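Local atomic coordinates of cpftsy (Physcomitrella patens, PDB entry 4AK9), a protein that probably serves as the GTP-binding receptor of the chloroplast signal recognition particle, helping to target proteins to the thylakoid membrane. Residues Thr107-Leu111 / Asn237-Leu241. Residues are numbered along the deposited sequence; the frame is centred on the assembly and turned at random.
Sequences TELQL and NEVLL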
loop_
_atom_site.group_PDB
_atom_site.type_symbol
_atom_site.label_atom_id
_atom_site.label_comp_id
_atom_site.label_asym_id
_atom_site.label_seq_id
_atom_site.Cartn_x
_atom_site.Cartn_y
_atom_site.Cartn_z
ATOM N N THR A 107 16.319 -10.593 -16.416
ATOM C CA THR A 107 15.714 -9.276 -16.600
ATOM C C THR A 107 15.889 -8.778 -18.034
ATOM O O THR A 107 15.245 -7.792 -18.452
ATOM C CB THR A 107 16.335 -8.236 -15.630
ATOM O OG1 THR A 107 17.762 -8.171 -15.848
ATOM C CG2 THR A 107 16.071 -8.628 -14.196
ATOM N N GLU A 108 16.798 -9.412 -18.772
ATOM C CA GLU A 108 17.082 -8.985 -20.142
ATOM C C GLU A 108 15.920 -9.219 -21.082
ATOM O O GLU A 108 15.164 -10.186 -20.937
ATOM C CB GLU A 108 18.287 -9.743 -20.731
ATOM C CG GLU A 108 19.596 -9.593 -19.949
ATOM C CD GLU A 108 20.262 -8.232 -20.155
ATOM O OE1 GLU A 108 20.181 -7.679 -21.284
ATOM O OE2 GLU A 108 20.875 -7.719 -19.182
ATOM N N LEU A 109 15.803 -8.356 -22.090
ATOM C CA LEU A 109 14.847 -8.625 -23.159
ATOM C C LEU A 109 15.350 -9.810 -23.990
ATOM O O LEU A 109 16.554 -9.928 -24.255
ATOM C CB LEU A 109 14.686 -7.406 -24.047
ATOM C CG LEU A 109 14.053 -6.215 -23.344
ATOM C CD1 LEU A 109 14.045 -5.033 -24.282
ATOM C CD2 LEU A 109 12.642 -6.552 -22.880
ATOM N N GLN A 110 14.435 -10.688 -24.385
ATOM C CA GLN A 110 14.783 -11.894 -25.133
ATOM C C GLN A 110 14.348 -11.692 -26.560
ATOM O O GLN A 110 13.185 -11.926 -26.916
ATOM C CB GLN A 110 14.045 -13.109 -24.567
ATOM C CG GLN A 110 14.189 -13.302 -23.068
ATOM C CD GLN A 110 15.543 -13.850 -22.689
ATOM O OE1 GLN A 110 15.770 -15.068 -22.717
ATOM N NE2 GLN A 110 16.459 -12.956 -22.330
ATOM N N LEU A 111 15.269 -11.251 -27.399
ATOM C CA LEU A 111 14.879 -10.869 -28.748
ATOM C C LEU A 111 15.057 -12.035 -29.712
ATOM O O LEU A 111 14.613 -11.980 -30.861
ATOM C CB LEU A 111 15.689 -9.668 -29.204
ATOM C CG LEU A 111 15.596 -8.475 -28.249
ATOM C CD1 LEU A 111 16.360 -7.299 -28.825
ATOM C CD2 LEU A 111 14.147 -8.097 -28.012
ATOM N N ASN A 237 7.870 -11.808 -28.715
ATOM C CA ASN A 237 9.027 -12.257 -27.946
ATOM C C ASN A 237 8.944 -11.805 -26.486
ATOM O O ASN A 237 9.456 -12.486 -25.610
ATOM C CB ASN A 237 10.295 -11.712 -28.571
ATOM C CG ASN A 237 10.452 -12.161 -30.012
ATOM O OD1 ASN A 237 9.806 -11.623 -30.912
ATOM N ND2 ASN A 237 11.291 -13.166 -30.227
ATOM N N GLU A 238 8.290 -10.664 -26.262
ATOM C CA GLU A 238 8.060 -10.119 -24.917
ATOM C C GLU A 238 6.641 -9.572 -24.822
ATOM O O GLU A 238 6.101 -9.029 -25.790
ATOM C CB GLU A 238 9.085 -9.004 -24.605
ATOM C CG GLU A 238 10.555 -9.458 -24.509
ATOM C CD GLU A 238 10.857 -10.203 -23.205
ATOM O OE1 GLU A 238 10.097 -10.043 -22.203
ATOM O OE2 GLU A 238 11.869 -10.942 -23.156
ATOM N N VAL A 239 6.018 -9.743 -23.663
ATOM C CA VAL A 239 4.768 -9.055 -23.330
ATOM C C VAL A 239 5.095 -8.299 -22.020
ATOM O O VAL A 239 5.315 -8.885 -20.949
ATOM C CB VAL A 239 3.535 -10.008 -23.157
ATOM C CG1 VAL A 239 2.281 -9.248 -22.738
ATOM C CG2 VAL A 239 3.265 -10.810 -24.455
ATOM N N LEU A 240 5.202 -6.988 -22.138
ATOM C CA LEU A 240 5.688 -6.175 -21.029
ATOM C C LEU A 240 4.511 -5.422 -20.434
ATOM O O LEU A 240 3.846 -4.634 -21.103
ATOM C CB LEU A 240 6.777 -5.210 -21.537
ATOM C CG LEU A 240 7.978 -5.908 -22.153
ATOM C CD1 LEU A 240 8.967 -4.884 -22.739
ATOM C CD2 LEU A 240 8.660 -6.793 -21.103
ATOM N N LEU A 241 4.230 -5.683 -19.153
ATOM C CA LEU A 241 3.147 -5.003 -18.451
ATOM C C LEU A 241 3.650 -3.725 -17.722
ATOM O O LEU A 241 4.563 -3.778 -16.873
ATOM C CB LEU A 241 2.491 -5.990 -17.454
ATOM C CG LEU A 241 1.444 -5.373 -16.534
ATOM C CD1 LEU A 241 0.235 -4.860 -17.318
ATOM C CD2 LEU A 241 0.979 -6.376 -15.474
HETATM O O HOH W 1 12.569 -14.583 -27.848
HETATM O O HOH W 2 13.009 -13.633 -32.688
#
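The carbonyl oxygen of E108 lies near OE2 of E238, a loose 4.0 Å away, and K293 joins the two, its ammonium hydrogen-bonding the carbonyl and forming a salt bridge with OE2. Next, CD2 of L109 lies 4.0 Å from CD1 of L240, the side chains running roughly at right angles, and 3.9 Å from CG of E238, whose aliphatic stem serves as apolar surface. Apolar leucine suits the place of L109, whose side chain also rests on K293 and F294 of strand 292-296; L240 touches K293. The backbone N of Q110 then donates to OE2 of E238 (2.9 Å, 151° at the hydrogen), approaching on the anti side of the carboxylate and 26° out of its plane. The bend at chi2 of E238 (-75°) turns the carboxylate toward this N-H, while OE1 is held by the hydroxyl of T265. The Q110 stem passes close too, CG 3.3 Å from OE2 of E238, and its bent chain lets NE2 reach O of E108 in a weak hydrogen bond. With E238 cut back to an alanine, the Q110 N-H would probably lose its acceptor, K293 its carboxylate mate and the T265 hydroxyl its bond to OE1, and a gap would open beside L109. ND2 of N237 donates to two waters, held by O of Q110 and O of L111, while OD1 accepts from V118 N, a double role suited to an amide. The linker after helix 85-101 thus crosses the start of a central parallel strand, in the P-loop GTPase fold of SRP-type (SIMIBI) proteins.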